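PDB 4LMI: SnoaL-like domain-containing protein from Kribbella flavida, which is of unknown function but is probably a ketosteroid isomerase-like protein with the SnoaL-like fold of the NTF2 clan. Local coordinates for residues B[13-18]-B[70-75]; B[37-42]-B[52-57]; B[83-88]-B[110-115]. All coordinates share one frame; numbering follows the deposited sequence.

Contact 1: B[13-18]-B[70-75]; sequences LARKYF and TRLLAD
Helix 6-22 passes over strand 65-75 with Ala14 and Leu72 as the nearest backbone pair, their CA atoms 7.9 Å apart, and no hydrogen bond joins the two segments. Leu72 does the bridging: its two methyl groups reach different residues of the helix. One meets the single methyl of Ala14, where Ala14 CB lies 4.1 Å from Leu72 CD2, a small residue, consistent with the helix coming near the strand here. CD1 goes to Arg15, where it lies over one face of the guanidinium group, off toward the rim, with Arg15 NE 3.7 Å from Leu72 CD1. CZ and NH2 of Arg15 are hardly farther from that methyl.

Two successive bends bring the arginine there. Its CG stands anti to the backbone N (chi1 -179°), and the chain then folds at chi2 and chi3, near 65° each, so that the flat group turns back to Leu72 while the residue itself sits on the exposed side of the helix. Deeper in, Phe18 leans on Val81 and Val83 of the next strand, and Ala14 packs on Leu98. This is the helix lying on the concave face of the curved sheet in the NTF2-like cone. On the strand's other face, Arg71 makes a salt bridge to Asp134 and a cation-pi contact with Phe97 of the second subunit.

The contact is small (148 Å² buried), part methyl on methyl and part methyl over a guanidinium face, with no salt bridge. Since the methyl sits above the plane, the N-H groups, which lie in the plane, are not directed at it.

Contact 2: B[37-42]-B[52-57]; sequences VRYELP and ADYLRF
Tyr39, projecting from strand 37-41, meets two rings of helix 51-59, Tyr54 and Phe57, in an aromatic cluster. The axes of strand 37-41 and of helix segment 52-57 pass 8.9 Å apart at 46°. Over one face of the Tyr39 ring lies CE1 of Tyr54, offset toward the rim and 3.3 Å from Tyr39 CD1; the two planes are inclined by 31°. Phe57 comes to the hydroxyl end of the same tyrosine, its CE2 3.8 Å from Tyr39 CE2, with the rings again oblique. All three side chains have CG anti to the backbone N, which swings Tyr54 and Phe57, one helical turn apart, out toward the strand.

The aliphatic part is smaller: Val37 CG1 rests 4.3 Å from Tyr54 CB.

Polar ends find partners beyond the two segments, Tyr39 OH at Asp110 OD2 and Tyr54 OH at Tyr17 OH. A leucine in place of Tyr39 would probably leave Tyr54 CE1 and Phe57 CE2 without the flat ring they pack on, and deprive Asp110 of a hydroxyl partner.

Around this cluster, Ile48 of strand 46-49 touches both Tyr39 and Phe57, Val108 of strand 104-111 backs Tyr39, and Phe29 of helix 26-31 packs on Tyr54. Helix 51-59 is thereby fastened to the sheet at its strand 37-41.

Contact 3: B[83-88]-B[110-115]; sequences VNLTLG and DFWPEA
Trp112 reaches Val83 and Leu85 across the inside of the curved sheet of an NTF2-like fold, from the loop that follows strand 104-111 to strand 78-87. These strands are not neighbours, since strand 90-101 runs between them, so side chains alone make the contact.

The apolar part is carried by the far corner of the indole's six-membered ring. Leu85 CD2 comes to 3.4 Å from Trp112 CZ3, a close approach, with the leucine lying at about a right angle to the tryptophan. Val83 adds CG2, 3.9 Å from Trp112 CZ3, and both methyls meet the ring obliquely. With CG anti to the carbonyl carbon (chi1 -63°), the tryptophan carries its benzo ring toward the two strand residues. Leu41 packs on it as well, and a bound buffer molecule, EPE, probably from the crystallisation liquor, lies about 4 Å from its side chain, consistent with a pocket wall here.

The polar part lies within segment 110-115. The indole's pyrrole N-H is held by Asp110, whose OD2 has Tyr39 as a second partner; this would help fix the rotation of the indole. The bond is bent: Trp112 NE1 to Asp110 OD2 is 3.0 Å with an N-H...O angle of 141°, the nitrogen standing above the carboxylate plane.

How the contacts relate
All three contacts reach one curved sheet; polar bonds tie contact 2 to each of the others, and packing joins contacts 1 and 3. Tyr17 of contact 1 meets Tyr54 of contact 2, OH to OH 2.6 Å, a probable hydrogen bond, although the contact centres are 18 Å apart. Contact 2 joins contact 3 through Tyr39 OH and Asp110 OD2, 2.8 Å apart, and Leu41 CD2 packs 3.6 Å from Trp112 CD1. Contacts 1 and 3 share the neighbouring strands 65-75 and 78-87, and from the helix Phe18 CE1 packs 3.8 Å from Val83 CG1. Phe57 and Trp112 both stand about 4 Å from the bound EPE, which may mark the pocket of this fold.

Contact 1: B[13-18]-B[70-75]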
loop_
_atom_site.group_PDB
_atom_site.type_symbol
_atom_site.label_atom_id
_atom_site.label_comp_id
_atom_site.label_asym_id
_atom_site.label_seq_id
_atom_site.Cartn_x
_atom_site.Cartn_y
_atom_site.Cartn_z
ATOM N N LEU B 13 6.223 -16.808 -1.454
ATOM C CA LEU B 13 4.828 -17.023 -1.808
ATOM C C LEU B 13 4.208 -15.794 -2.489
ATOM O O LEU B 13 3.489 -15.938 -3.480
ATOM C CB LEU B 13 4.006 -17.469 -0.591
ATOM C CG LEU B 13 2.542 -17.851 -0.854
ATOM C CD1 LEU B 13 2.430 -19.062 -1.770
ATOM C CD2 LEU B 13 1.815 -18.114 0.454
ATOM N N ALA B 14 4.498 -14.602 -1.966
ATOM C CA ALA B 14 4.024 -13.342 -2.574
ATOM C C ALA B 14 4.543 -13.185 -3.998
ATOM O O ALA B 14 3.808 -12.747 -4.889
ATOM C CB ALA B 14 4.435 -12.144 -1.732
ATOM N N ARG B 15 5.812 -13.533 -4.210
ATOM C CA ARG B 15 6.393 -13.482 -5.552
ATOM C C ARG B 15 5.638 -14.417 -6.504
ATOM O O ARG B 15 5.280 -14.017 -7.620
ATOM C CB ARG B 15 7.903 -13.794 -5.520
ATOM C CG ARG B 15 8.587 -13.744 -6.882
ATOM C CD ARG B 15 8.575 -12.343 -7.490
ATOM N NE ARG B 15 9.406 -11.410 -6.727
ATOM C CZ ARG B 15 9.571 -10.122 -7.019
ATOM N NH1 ARG B 15 8.957 -9.587 -8.070
ATOM N NH2 ARG B 15 10.351 -9.369 -6.253
ATOM N N LYS B 16 5.391 -15.648 -6.054
ATOM C CA LYS B 16 4.668 -16.648 -6.845
ATOM C C LYS B 16 3.228 -16.233 -7.145
ATOM O O LYS B 16 2.716 -16.493 -8.237
ATOM C CB LYS B 16 4.689 -18.010 -6.147
ATOM C CG LYS B 16 6.022 -18.728 -6.241
ATOM C CD LYS B 16 5.896 -20.197 -5.866
ATOM C CE LYS B 16 7.259 -20.866 -5.778
ATOM N NZ LYS B 16 8.080 -20.326 -4.659
ATOM N N TYR B 17 2.583 -15.599 -6.169
ATOM C CA TYR B 17 1.207 -15.110 -6.328
ATOM C C TYR B 17 1.129 -14.143 -7.510
ATOM O O TYR B 17 0.281 -14.294 -8.399
ATOM C CB TYR B 17 0.725 -14.454 -5.028
ATOM C CG TYR B 17 -0.607 -13.742 -5.116
ATOM C CD1 TYR B 17 -0.683 -12.423 -5.567
ATOM C CD2 TYR B 17 -1.789 -14.372 -4.714
ATOM C CE1 TYR B 17 -1.896 -11.761 -5.643
ATOM C CE2 TYR B 17 -3.012 -13.713 -4.783
ATOM C CZ TYR B 17 -3.053 -12.407 -5.247
ATOM O OH TYR B 17 -4.247 -11.738 -5.320
ATOM N N PHE B 18 2.040 -13.176 -7.540
ATOM C CA PHE B 18 2.050 -12.209 -8.636
ATOM C C PHE B 18 2.535 -12.773 -9.970
ATOM O O PHE B 18 2.003 -12.398 -11.019
ATOM C CB PHE B 18 2.746 -10.909 -8.227
ATOM C CG PHE B 18 1.916 -10.086 -7.290
ATOM C CD1 PHE B 18 0.918 -9.242 -7.780
ATOM C CD2 PHE B 18 2.074 -10.204 -5.916
ATOM C CE1 PHE B 18 0.123 -8.511 -6.916
ATOM C CE2 PHE B 18 1.273 -9.475 -5.048
ATOM C CZ PHE B 18 0.300 -8.631 -5.548
ATOM N N THR B 70 6.822 -3.669 -8.287
ATOM C CA THR B 70 7.769 -2.561 -8.076
ATOM C C THR B 70 8.378 -2.565 -6.676
ATOM O O THR B 70 9.520 -2.131 -6.484
ATOM C CB THR B 70 7.122 -1.191 -8.359
ATOM O OG1 THR B 70 5.862 -1.100 -7.675
ATOM C CG2 THR B 70 6.896 -1.019 -9.850
ATOM N N ARG B 71 7.606 -3.042 -5.702
ATOM C CA ARG B 71 8.104 -3.245 -4.344
ATOM C C ARG B 71 7.505 -4.524 -3.815
ATOM O O ARG B 71 6.358 -4.855 -4.132
ATOM C CB ARG B 71 7.693 -2.109 -3.404
ATOM C CG ARG B 71 8.117 -0.710 -3.812
ATOM C CD ARG B 71 7.572 0.292 -2.808
ATOM N NE ARG B 71 7.779 1.679 -3.213
ATOM C CZ ARG B 71 7.043 2.335 -4.108
ATOM N NH1 ARG B 71 6.035 1.732 -4.725
ATOM N NH2 ARG B 71 7.325 3.607 -4.391
ATOM N N LEU B 72 8.276 -5.239 -3.006
ATOM C CA LEU B 72 7.765 -6.427 -2.336
ATOM C C LEU B 72 8.363 -6.528 -0.937
ATOM O O LEU B 72 9.551 -6.814 -0.775
ATOM C CB LEU B 72 8.048 -7.693 -3.163
ATOM C CG LEU B 72 7.229 -8.958 -2.850
ATOM C CD1 LEU B 72 7.283 -9.938 -4.012
ATOM C CD2 LEU B 72 7.676 -9.646 -1.561
ATOM N N LEU B 73 7.533 -6.280 0.073
ATOM C CA LEU B 73 7.959 -6.404 1.464
ATOM C C LEU B 73 7.317 -7.624 2.101
ATOM O O LEU B 73 6.136 -7.890 1.876
ATOM C CB LEU B 73 7.595 -5.147 2.262
ATOM C CG LEU B 73 8.395 -3.865 2.009
ATOM C CD1 LEU B 73 8.059 -3.230 0.664
ATOM C CD2 LEU B 73 8.125 -2.880 3.138
ATOM N N ALA B 74 8.104 -8.364 2.879
ATOM C CA ALA B 74 7.610 -9.510 3.647
ATOM C C ALA B 74 7.992 -9.335 5.112
ATOM O O ALA B 74 9.104 -8.905 5.424
ATOM C CB ALA B 74 8.189 -10.811 3.102
ATOM N N ASP B 75 7.064 -9.667 6.004
ATOM C CA ASP B 75 7.239 -9.475 7.443
ATOM C C ASP B 75 6.369 -10.522 8.126
ATOM O O ASP B 75 5.151 -10.355 8.219
ATOM C CB ASP B 75 6.805 -8.049 7.819
ATOM C CG ASP B 75 6.894 -7.750 9.320
ATOM O OD1 ASP B 75 7.395 -8.578 10.117
ATOM O OD2 ASP B 75 6.451 -6.645 9.703
#

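Contact 2: B[37-42]-B[52-57]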
loop_
_atom_site.group_PDB
_atom_site.type_symbol
_atom_site.label_atom_id
_atom_site.label_comp_id
_atom_site.label_asym_id
_atom_site.label_seq_id
_atom_site.Cartn_x
_atom_site.Cartn_y
_atom_site.Cartn_z
ATOM N N VAL B 37 -9.743 -18.463 1.221
ATOM C CA VAL B 37 -9.134 -17.160 0.958
ATOM C C VAL B 37 -10.198 -16.059 0.932
ATOM O O VAL B 37 -11.312 -16.255 0.426
ATOM C CB VAL B 37 -8.272 -17.149 -0.332
ATOM C CG1 VAL B 37 -9.115 -17.458 -1.567
ATOM C CG2 VAL B 37 -7.538 -15.815 -0.487
ATOM N N ARG B 38 -9.852 -14.921 1.518
ATOM C CA ARG B 38 -10.751 -13.778 1.582
ATOM C C ARG B 38 -10.104 -12.584 0.884
ATOM O O ARG B 38 -9.000 -12.168 1.247
ATOM C CB ARG B 38 -11.091 -13.451 3.037
ATOM C CG ARG B 38 -11.876 -12.158 3.212
ATOM C CD ARG B 38 -12.433 -12.040 4.618
ATOM N NE ARG B 38 -12.705 -10.652 4.958
ATOM C CZ ARG B 38 -13.597 -10.252 5.860
ATOM N NH1 ARG B 38 -13.755 -8.957 6.091
ATOM N NH2 ARG B 38 -14.338 -11.135 6.520
ATOM N N TYR B 39 -10.805 -12.062 -0.122
ATOM C CA TYR B 39 -10.359 -10.926 -0.927
ATOM C C TYR B 39 -11.211 -9.704 -0.622
ATOM O O TYR B 39 -12.438 -9.794 -0.573
ATOM C CB TYR B 39 -10.501 -11.281 -2.409
ATOM C CG TYR B 39 -10.199 -10.174 -3.400
ATOM C CD1 TYR B 39 -8.887 -9.781 -3.655
ATOM C CD2 TYR B 39 -11.221 -9.559 -4.124
ATOM C CE1 TYR B 39 -8.599 -8.798 -4.584
ATOM C CE2 TYR B 39 -10.943 -8.565 -5.055
ATOM C CZ TYR B 39 -9.632 -8.191 -5.279
ATOM O OH TYR B 39 -9.342 -7.215 -6.199
ATOM N N GLU B 40 -10.561 -8.564 -0.418
ATOM C CA GLU B 40 -11.267 -7.303 -0.235
ATOM C C GLU B 40 -10.743 -6.260 -1.198
ATOM O O GLU B 40 -9.535 -6.203 -1.468
ATOM C CB GLU B 40 -11.067 -6.768 1.179
ATOM C CG GLU B 40 -11.717 -7.553 2.305
ATOM C CD GLU B 40 -11.432 -6.896 3.643
ATOM O OE1 GLU B 40 -10.399 -6.211 3.748
ATOM O OE2 GLU B 40 -12.225 -7.048 4.584
ATOM N N LEU B 41 -11.667 -5.447 -1.707
ATOM C CA LEU B 41 -11.363 -4.199 -2.389
ATOM C C LEU B 41 -11.986 -3.088 -1.554
ATOM O O LEU B 41 -13.151 -2.739 -1.776
ATOM C CB LEU B 41 -11.990 -4.193 -3.785
ATOM C CG LEU B 41 -11.257 -4.815 -4.968
ATOM C CD1 LEU B 41 -12.236 -5.085 -6.107
ATOM C CD2 LEU B 41 -10.127 -3.904 -5.432
ATOM N N PRO B 42 -11.238 -2.546 -0.569
ATOM C CA PRO B 42 -11.837 -1.568 0.347
ATOM C C PRO B 42 -12.431 -0.327 -0.319
ATOM O O PRO B 42 -13.450 0.191 0.157
ATOM C CB PRO B 42 -10.671 -1.192 1.264
ATOM C CG PRO B 42 -9.851 -2.442 1.311
ATOM C CD PRO B 42 -9.915 -2.993 -0.089
ATOM N N ALA B 52 -12.844 -20.784 -4.860
ATOM C CA ALA B 52 -13.606 -20.989 -6.096
ATOM C C ALA B 52 -14.071 -19.657 -6.700
ATOM O O ALA B 52 -13.810 -19.375 -7.872
ATOM C CB ALA B 52 -14.784 -21.927 -5.863
ATOM N N ASP B 53 -14.742 -18.836 -5.896
ATOM C CA ASP B 53 -15.234 -17.541 -6.376
ATOM C C ASP B 53 -14.110 -16.579 -6.740
ATOM O O ASP B 53 -14.210 -15.857 -7.730
ATOM C CB ASP B 53 -16.181 -16.893 -5.364
ATOM C CG ASP B 53 -17.540 -17.571 -5.316
ATOM O OD1 ASP B 53 -17.803 -18.468 -6.141
ATOM O OD2 ASP B 53 -18.349 -17.203 -4.442
ATOM N N TYR B 54 -13.038 -16.582 -5.948
ATOM C CA TYR B 54 -11.919 -15.684 -6.207
ATOM C C TYR B 54 -11.223 -16.050 -7.518
ATOM O O TYR B 54 -10.889 -15.165 -8.309
ATOM C CB TYR B 54 -10.942 -15.627 -5.026
ATOM C CG TYR B 54 -9.837 -14.605 -5.217
ATOM C CD1 TYR B 54 -10.133 -13.279 -5.549
ATOM C CD2 TYR B 54 -8.499 -14.962 -5.066
ATOM C CE1 TYR B 54 -9.123 -12.344 -5.738
ATOM C CE2 TYR B 54 -7.484 -14.033 -5.238
ATOM C CZ TYR B 54 -7.800 -12.728 -5.572
ATOM O OH TYR B 54 -6.786 -11.815 -5.748
ATOM N N LEU B 55 -11.059 -17.350 -7.764
ATOM C CA LEU B 55 -10.462 -17.822 -9.014
ATOM C C LEU B 55 -11.309 -17.382 -10.210
ATOM O O LEU B 55 -10.781 -16.842 -11.180
ATOM C CB LEU B 55 -10.272 -19.348 -9.001
ATOM C CG LEU B 55 -9.625 -19.981 -10.242
ATOM C CD1 LEU B 55 -8.235 -19.416 -10.525
ATOM C CD2 LEU B 55 -9.580 -21.499 -10.117
ATOM N N ARG B 56 -12.619 -17.594 -10.118
ATOM C CA ARG B 56 -13.562 -17.174 -11.160
ATOM C C ARG B 56 -13.479 -15.677 -11.464
ATOM O O ARG B 56 -13.465 -15.285 -12.630
ATOM C CB ARG B 56 -14.998 -17.546 -10.785
ATOM C CG ARG B 56 -15.306 -19.032 -10.856
ATOM C CD ARG B 56 -16.805 -19.283 -10.907
ATOM N NE ARG B 56 -17.349 -19.055 -12.246
ATOM C CZ ARG B 56 -18.647 -19.036 -12.546
ATOM N NH1 ARG B 56 -19.563 -19.222 -11.601
ATOM N NH2 ARG B 56 -19.032 -18.824 -13.797
ATOM N N PHE B 57 -13.418 -14.855 -10.413
ATOM C CA PHE B 57 -13.293 -13.397 -10.539
ATOM C C PHE B 57 -12.090 -13.023 -11.399
ATOM O O PHE B 57 -12.200 -12.189 -12.302
ATOM C CB PHE B 57 -13.209 -12.751 -9.143
ATOM C CG PHE B 57 -12.684 -11.336 -9.134
ATOM C CD1 PHE B 57 -13.483 -10.274 -9.545
ATOM C CD2 PHE B 57 -11.399 -11.061 -8.671
ATOM C CE1 PHE B 57 -13.003 -8.972 -9.519
ATOM C CE2 PHE B 57 -10.915 -9.758 -8.640
ATOM C CZ PHE B 57 -11.718 -8.713 -9.070
#

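Contact 3: B[83-88]-B[110-115]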
loop_
_atom_site.group_PDB
_atom_site.type_symbol
_atom_site.label_atom_id
_atom_site.label_comp_id
_atom_site.label_asym_id
_atom_site.label_seq_id
_atom_site.Cartn_x
_atom_site.Cartn_y
_atom_site.Cartn_z
ATOM N N VAL B 83 2.482 -2.759 -7.463
ATOM C CA VAL B 83 2.621 -3.135 -8.861
ATOM C C VAL B 83 2.287 -1.953 -9.765
ATOM O O VAL B 83 1.436 -1.114 -9.427
ATOM C CB VAL B 83 1.725 -4.349 -9.243
ATOM C CG1 VAL B 83 2.079 -5.580 -8.415
ATOM C CG2 VAL B 83 0.240 -4.014 -9.093
ATOM N N ASN B 84 2.984 -1.869 -10.895
ATOM C CA ASN B 84 2.520 -1.046 -11.999
ATOM C C ASN B 84 1.589 -1.876 -12.863
ATOM O O ASN B 84 1.965 -2.935 -13.353
ATOM C CB ASN B 84 3.684 -0.487 -12.821
ATOM C CG ASN B 84 4.370 0.683 -12.140
ATOM O OD1 ASN B 84 3.796 1.341 -11.260
ATOM N ND2 ASN B 84 5.602 0.954 -12.543
ATOM N N LEU B 85 0.363 -1.396 -13.015
ATOM C CA LEU B 85 -0.637 -2.075 -13.816
ATOM C C LEU B 85 -0.944 -1.272 -15.073
ATOM O O LEU B 85 -1.165 -0.062 -15.006
ATOM C CB LEU B 85 -1.918 -2.277 -13.004
ATOM C CG LEU B 85 -3.114 -2.943 -13.693
ATOM C CD1 LEU B 85 -2.868 -4.422 -13.939
ATOM C CD2 LEU B 85 -4.383 -2.750 -12.880
ATOM N N THR B 86 -0.931 -1.956 -16.212
ATOM C CA THR B 86 -1.493 -1.429 -17.440
ATOM C C THR B 86 -2.826 -2.142 -17.591
ATOM O O THR B 86 -2.868 -3.348 -17.837
ATOM C CB THR B 86 -0.578 -1.693 -18.651
ATOM O OG1 THR B 86 0.741 -1.208 -18.367
ATOM C CG2 THR B 86 -1.105 -0.992 -19.890
ATOM N N LEU B 87 -3.909 -1.394 -17.388
ATOM C CA LEU B 87 -5.263 -1.933 -17.460
ATOM C C LEU B 87 -5.961 -1.316 -18.658
ATOM O O LEU B 87 -6.488 -0.199 -18.575
ATOM C CB LEU B 87 -6.032 -1.637 -16.165
ATOM C CG LEU B 87 -7.453 -2.186 -15.972
ATOM C CD1 LEU B 87 -7.435 -3.686 -15.709
ATOM C CD2 LEU B 87 -8.160 -1.456 -14.839
ATOM N N GLY B 88 -5.950 -2.046 -19.772
ATOM C CA GLY B 88 -6.442 -1.531 -21.045
ATOM C C GLY B 88 -5.493 -0.474 -21.566
ATOM O O GLY B 88 -4.378 -0.787 -21.995
ATOM N N ASP B 110 -6.698 -5.496 -1.795
ATOM C CA ASP B 110 -6.251 -4.747 -2.972
ATOM C C ASP B 110 -6.600 -3.279 -2.828
ATOM O O ASP B 110 -7.739 -2.945 -2.483
ATOM C CB ASP B 110 -6.997 -5.244 -4.221
ATOM C CG ASP B 110 -6.272 -6.358 -4.975
ATOM O OD1 ASP B 110 -5.419 -7.071 -4.406
ATOM O OD2 ASP B 110 -6.601 -6.536 -6.173
ATOM N N PHE B 111 -5.625 -2.414 -3.111
ATOM C CA PHE B 111 -5.854 -0.985 -3.318
ATOM C C PHE B 111 -5.405 -0.622 -4.724
ATOM O O PHE B 111 -4.347 -1.074 -5.176
ATOM C CB PHE B 111 -5.058 -0.150 -2.310
ATOM C CG PHE B 111 -5.511 -0.319 -0.891
ATOM C CD1 PHE B 111 -6.593 0.415 -0.402
ATOM C CD2 PHE B 111 -4.853 -1.207 -0.036
ATOM C CE1 PHE B 111 -7.015 0.267 0.912
ATOM C CE2 PHE B 111 -5.272 -1.358 1.281
ATOM C CZ PHE B 111 -6.356 -0.621 1.753
ATOM N N TRP B 112 -6.205 0.192 -5.410
ATOM C CA TRP B 112 -5.872 0.644 -6.761
ATOM C C TRP B 112 -5.914 2.142 -6.843
ATOM O O TRP B 112 -6.877 2.705 -7.366
ATOM C CB TRP B 112 -6.791 -0.019 -7.786
ATOM C CG TRP B 112 -6.582 -1.509 -7.782
ATOM C CD1 TRP B 112 -7.355 -2.481 -7.151
ATOM C CD2 TRP B 112 -5.461 -2.239 -8.382
ATOM N NE1 TRP B 112 -6.815 -3.731 -7.340
ATOM C CE2 TRP B 112 -5.679 -3.656 -8.067
ATOM C CE3 TRP B 112 -4.349 -1.877 -9.136
ATOM C CZ2 TRP B 112 -4.808 -4.648 -8.503
ATOM C CZ3 TRP B 112 -3.476 -2.885 -9.561
ATOM C CH2 TRP B 112 -3.703 -4.237 -9.252
ATOM N N PRO B 113 -4.876 2.814 -6.303
ATOM C CA PRO B 113 -4.864 4.273 -6.344
ATOM C C PRO B 113 -4.777 4.762 -7.779
ATOM O O PRO B 113 -4.080 4.155 -8.600
ATOM C CB PRO B 113 -3.592 4.644 -5.570
ATOM C CG PRO B 113 -2.740 3.415 -5.594
ATOM C CD PRO B 113 -3.711 2.277 -5.575
ATOM N N GLU B 114 -5.513 5.830 -8.070
ATOM C CA GLU B 114 -5.507 6.456 -9.395
ATOM C C GLU B 114 -5.019 7.889 -9.291
ATOM O O GLU B 114 -5.096 8.493 -8.222
ATOM C CB GLU B 114 -6.908 6.421 -10.009
ATOM C CG GLU B 114 -7.419 5.008 -10.226
ATOM C CD GLU B 114 -8.763 4.952 -10.909
ATOM O OE1 GLU B 114 -9.771 5.308 -10.269
ATOM O OE2 GLU B 114 -8.809 4.531 -12.082
ATOM N N ALA B 115 -4.518 8.428 -10.400
ATOM C CA ALA B 115 -4.067 9.822 -10.443
ATOM C C ALA B 115 -5.201 10.764 -10.035
ATOM O O ALA B 115 -6.369 10.475 -10.282
ATOM C CB ALA B 115 -3.552 10.173 -11.833
#